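Local coordinates for protein RNA-directed RNA polymerase (Infectious pancreatic necrosis virus, PDB 3ZED) that probably replicates and transcribes the viral genome by template-directed RNA synthesis, existing both free and covalently attached to the genomic RNA, at residues N169-M174 against L462-Y467; S333-P338 against A417-L422. One frame throughout, in Å; residues are numbered along the deposited sequence.

Contact 1 (N169-M174 against L462-Y467)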
# COMPACT_ATOMS: atom_id res chain seq x y z
N ASN B 169 -12.52 17.98 4.96
CA ASN B 169 -11.42 18.90 4.65
C ASN B 169 -10.30 18.17 3.91
O ASN B 169 -9.67 18.75 3.02
CB ASN B 169 -10.88 19.56 5.91
CG ASN B 169 -11.72 20.73 6.33
OD1 ASN B 169 -11.75 21.77 5.68
ND2 ASN B 169 -12.45 20.56 7.42
N ARG B 170 -10.06 16.89 4.27
CA ARG B 170 -9.08 16.03 3.60
C ARG B 170 -9.46 15.84 2.13
O ARG B 170 -8.58 15.92 1.26
CB ARG B 170 -8.96 14.68 4.31
CG ARG B 170 -8.00 13.70 3.66
CD ARG B 170 -6.56 14.15 3.76
NE ARG B 170 -5.65 13.14 3.24
CZ ARG B 170 -4.32 13.25 3.24
NH1 ARG B 170 -3.75 14.35 3.72
NH2 ARG B 170 -3.57 12.29 2.73
N LEU B 171 -10.76 15.63 1.85
CA LEU B 171 -11.25 15.47 0.48
C LEU B 171 -10.94 16.72 -0.37
O LEU B 171 -10.49 16.58 -1.52
CB LEU B 171 -12.76 15.17 0.45
CG LEU B 171 -13.21 13.77 0.91
CD1 LEU B 171 -14.73 13.67 0.84
CD2 LEU B 171 -12.58 12.65 0.07
N LEU B 172 -11.11 17.93 0.21
CA LEU B 172 -10.79 19.20 -0.45
C LEU B 172 -9.29 19.28 -0.79
O LEU B 172 -8.94 19.68 -1.89
CB LEU B 172 -11.18 20.42 0.44
CG LEU B 172 -12.64 20.55 0.90
CD1 LEU B 172 -12.85 21.87 1.60
CD2 LEU B 172 -13.64 20.40 -0.26
N ALA B 173 -8.42 18.89 0.16
CA ALA B 173 -6.96 18.87 -0.03
C ALA B 173 -6.57 17.88 -1.18
O ALA B 173 -5.74 18.25 -2.02
CB ALA B 173 -6.28 18.47 1.27
N MET B 174 -7.22 16.69 -1.25
CA MET B 174 -6.99 15.69 -2.32
C MET B 174 -7.38 16.28 -3.67
O MET B 174 -6.59 16.18 -4.61
CB MET B 174 -7.74 14.37 -2.06
CG MET B 174 -7.34 13.70 -0.76
SD MET B 174 -5.55 13.26 -0.58
CE MET B 174 -5.53 11.64 -1.32
N LEU B 462 -24.11 10.28 1.38
CA LEU B 462 -23.54 11.04 0.26
C LEU B 462 -22.56 10.24 -0.60
O LEU B 462 -21.56 9.72 -0.09
CB LEU B 462 -22.84 12.33 0.75
CG LEU B 462 -23.66 13.33 1.59
CD1 LEU B 462 -22.79 14.41 2.13
CD2 LEU B 462 -24.80 13.96 0.79
N GLN B 463 -22.84 10.20 -1.91
CA GLN B 463 -21.97 9.56 -2.90
C GLN B 463 -21.13 10.67 -3.51
O GLN B 463 -21.64 11.52 -4.26
CB GLN B 463 -22.77 8.76 -3.92
CG GLN B 463 -23.29 7.46 -3.31
CD GLN B 463 -24.27 6.76 -4.20
OE1 GLN B 463 -24.12 6.70 -5.42
NE2 GLN B 463 -25.31 6.20 -3.58
N LEU B 464 -19.87 10.73 -3.06
CA LEU B 464 -18.93 11.79 -3.43
C LEU B 464 -17.95 11.34 -4.48
O LEU B 464 -17.61 10.17 -4.53
CB LEU B 464 -18.16 12.25 -2.18
CG LEU B 464 -19.02 12.63 -0.98
CD1 LEU B 464 -18.19 12.83 0.26
CD2 LEU B 464 -19.95 13.83 -1.30
N LYS B 465 -17.46 12.29 -5.28
CA LYS B 465 -16.41 12.03 -6.26
C LYS B 465 -15.09 11.74 -5.54
O LYS B 465 -14.82 12.34 -4.49
CB LYS B 465 -16.24 13.28 -7.17
CG LYS B 465 -15.30 13.08 -8.35
CD LYS B 465 -15.93 12.13 -9.39
CE LYS B 465 -14.95 11.81 -10.48
NZ LYS B 465 -15.49 10.79 -11.40
N THR B 466 -14.30 10.82 -6.08
CA THR B 466 -12.94 10.55 -5.61
C THR B 466 -12.00 11.24 -6.61
O THR B 466 -12.20 11.13 -7.83
CB THR B 466 -12.67 9.04 -5.48
OG1 THR B 466 -13.55 8.50 -4.50
CG2 THR B 466 -11.21 8.73 -5.06
N TYR B 467 -11.02 11.99 -6.10
CA TYR B 467 -9.99 12.61 -6.94
C TYR B 467 -8.68 11.80 -6.75
O TYR B 467 -8.18 11.67 -5.62
CB TYR B 467 -9.82 14.11 -6.61
CG TYR B 467 -11.05 14.93 -6.96
CD1 TYR B 467 -12.09 15.10 -6.05
CD2 TYR B 467 -11.18 15.51 -8.22
CE1 TYR B 467 -13.22 15.86 -6.37
CE2 TYR B 467 -12.31 16.28 -8.55
CZ TYR B 467 -13.34 16.45 -7.62
OH TYR B 467 -14.46 17.20 -7.92
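Leu171 reaches out of helix 164-179 and meets the side chain of Leu464 methyl to methyl, with CD1 of Leu171 3.6 Å from CD1 of Leu464. The two side chains cross at about a right angle, and this pair of methyls is where they touch. In Leu171, chi1 of -72° sets CG anti to the carbonyl carbon, and chi2 of 179° carries CD1 on toward Leu464, across a gap of 9.4 Å between the CA atoms of Leu171 and Leu464. Leucine suits both places, since a long apolar branch can bridge helix and strand without burying a polar group. Strand 462-465 is the second arm of a tight antiparallel beta hairpin with strand 456-459, part of a mixed sheet, and its backbone is also bonded to the segment around Arg58 and Leu60. Leu464 packs on Leu52 of helix 45-54 as well, which places its side chain among three elements of the fold. Past the end of the strand the backbones draw closer, Met174 CA lying 6.3 Å from Tyr467 CA. Here the Met174 carbonyl O is 4.3 Å from CB of Tyr467, a loose approach with no bond. CG of Lys465 lies over one face of the Tyr467 ring, 3.9 Å above its plane and near the rim, while Tyr57 joins the ring in an edge-to-face pair. Lysine serves well at this position because its aliphatic stem can lie against an aromatic ring and its NZ still forms a salt bridge with Glu790.

Contact 2 (S333-P338 against A417-L422)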
# COMPACT_ATOMS: atom_id res chain seq x y z
N SER B 333 -6.54 -8.04 -7.12
CA SER B 333 -5.50 -8.80 -6.42
C SER B 333 -5.10 -10.04 -7.19
O SER B 333 -3.95 -10.45 -7.08
CB SER B 333 -5.94 -9.16 -5.00
OG SER B 333 -6.13 -7.97 -4.27
N MET B 334 -6.03 -10.61 -8.00
CA MET B 334 -5.73 -11.76 -8.86
C MET B 334 -4.70 -11.38 -9.96
O MET B 334 -3.98 -12.24 -10.44
CB MET B 334 -7.02 -12.30 -9.49
CG MET B 334 -7.80 -13.20 -8.57
SD MET B 334 -9.45 -13.62 -9.19
CE MET B 334 -9.04 -14.69 -10.56
N VAL B 335 -4.61 -10.09 -10.33
CA VAL B 335 -3.67 -9.61 -11.36
C VAL B 335 -2.29 -9.29 -10.70
O VAL B 335 -1.25 -9.69 -11.22
CB VAL B 335 -4.24 -8.38 -12.14
CG1 VAL B 335 -3.26 -7.89 -13.22
CG2 VAL B 335 -5.61 -8.70 -12.76
N SER B 336 -2.30 -8.56 -9.59
CA SER B 336 -1.07 -8.09 -8.95
C SER B 336 -0.34 -9.10 -8.06
O SER B 336 0.87 -9.26 -8.22
CB SER B 336 -1.33 -6.83 -8.14
OG SER B 336 -2.38 -7.02 -7.21
N THR B 337 -1.04 -9.75 -7.11
CA THR B 337 -0.41 -10.58 -6.09
C THR B 337 0.35 -11.81 -6.66
O THR B 337 1.46 -12.01 -6.17
CB THR B 337 -1.35 -10.94 -4.93
OG1 THR B 337 -2.43 -11.73 -5.40
CG2 THR B 337 -1.93 -9.70 -4.23
N PRO B 338 -0.10 -12.57 -7.70
CA PRO B 338 0.75 -13.69 -8.19
C PRO B 338 2.08 -13.21 -8.78
O PRO B 338 3.07 -13.93 -8.72
CB PRO B 338 -0.14 -14.37 -9.25
CG PRO B 338 -1.53 -13.95 -8.92
CD PRO B 338 -1.37 -12.53 -8.44
N ALA B 417 -1.21 2.01 -17.30
CA ALA B 417 0.20 1.78 -17.66
C ALA B 417 0.82 0.70 -16.75
O ALA B 417 1.60 -0.13 -17.22
CB ALA B 417 1.00 3.08 -17.57
N MET B 418 0.43 0.68 -15.46
CA MET B 418 0.89 -0.37 -14.52
C MET B 418 0.30 -1.73 -14.97
O MET B 418 1.03 -2.73 -14.96
CB MET B 418 0.50 -0.03 -13.07
CG MET B 418 0.86 -1.14 -12.05
SD MET B 418 2.59 -1.72 -12.11
CE MET B 418 3.49 -0.18 -11.71
N MET B 419 -0.99 -1.75 -15.36
CA MET B 419 -1.67 -2.96 -15.87
C MET B 419 -0.97 -3.48 -17.13
O MET B 419 -0.80 -4.69 -17.28
CB MET B 419 -3.17 -2.69 -16.16
CG MET B 419 -4.02 -2.69 -14.91
SD MET B 419 -4.05 -4.30 -14.08
CE MET B 419 -5.58 -4.16 -13.15
N TYR B 420 -0.54 -2.55 -18.01
CA TYR B 420 0.22 -2.89 -19.22
C TYR B 420 1.52 -3.61 -18.82
O TYR B 420 1.83 -4.66 -19.37
CB TYR B 420 0.50 -1.62 -20.04
CG TYR B 420 1.38 -1.86 -21.24
CD1 TYR B 420 0.84 -2.24 -22.47
CD2 TYR B 420 2.77 -1.72 -21.16
CE1 TYR B 420 1.65 -2.51 -23.57
CE2 TYR B 420 3.59 -1.99 -22.25
CZ TYR B 420 3.02 -2.37 -23.46
OH TYR B 420 3.82 -2.63 -24.55
N TYR B 421 2.27 -3.04 -17.86
CA TYR B 421 3.54 -3.59 -17.38
C TYR B 421 3.36 -4.98 -16.77
O TYR B 421 4.12 -5.89 -17.09
CB TYR B 421 4.19 -2.63 -16.37
CG TYR B 421 5.50 -3.13 -15.82
CD1 TYR B 421 6.61 -3.27 -16.64
CD2 TYR B 421 5.63 -3.47 -14.48
CE1 TYR B 421 7.82 -3.75 -16.15
CE2 TYR B 421 6.84 -3.94 -13.97
CZ TYR B 421 7.93 -4.10 -14.81
OH TYR B 421 9.12 -4.54 -14.31
N LEU B 422 2.33 -5.17 -15.93
CA LEU B 422 2.06 -6.47 -15.30
C LEU B 422 1.65 -7.54 -16.32
O LEU B 422 2.10 -8.67 -16.22
CB LEU B 422 0.95 -6.33 -14.24
CG LEU B 422 1.26 -5.48 -12.97
CD1 LEU B 422 0.04 -5.38 -12.10
CD2 LEU B 422 2.38 -6.10 -12.13
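Met419 and Leu422 of helix 412-426 pack against Val335 of helix 326-340, a helix-to-helix contact in the buried polymerase core, with local axes 10.8 Å apart and crossing at 57°. Along the second segment, Ala417 and Met418 lie against other helices, and Met419 is the first to meet helix 326-340. Its chain bends at chi2 (-64°), which swings the sulfur toward Val335, and SD rests 3.8 Å from Val335 CG1. A flexible thioether suits this place: the bend puts SD against the valine methyl that stands anti to the backbone N (chi1 180°), and the two side chains cross at about a right angle. Tyr420 and Tyr421 turn to other parts of the chain, their hydroxyls hydrogen-bonding to Glu195 OE1 and Leu205 O. One turn after Met419, Leu422 brings CD1 within 4.3 Å of the same Val335 CG1, so that this methyl is met by two side chains spaced three residues apart. Leu422 also lies beside Ser336, whose short side chain lets the backbones come close, 7.3 Å from Ser336 CA to Leu422 CA. There CD1 of Leu422 sits 4.4 Å from CB of Ser336.

Contact 1 and contact 2 form separate packing centres in the polymerase: their centres are 27 Å apart and the nearest atoms about 16 Å. The chain passes through 169-174, 333-338, 417-422 and 462-467 in that order, so both segments of contact 2 fall between those of contact 1. Contact 1 sets a helix against a strand of the mixed sheet; contact 2 joins two helices, 326-340 following strand 320-323 of that same sheet and 412-426 following strand 397-403 of the four-stranded antiparallel sheet. Each contact thus joins segments far apart in sequence, and contact 2 is the more deeply buried.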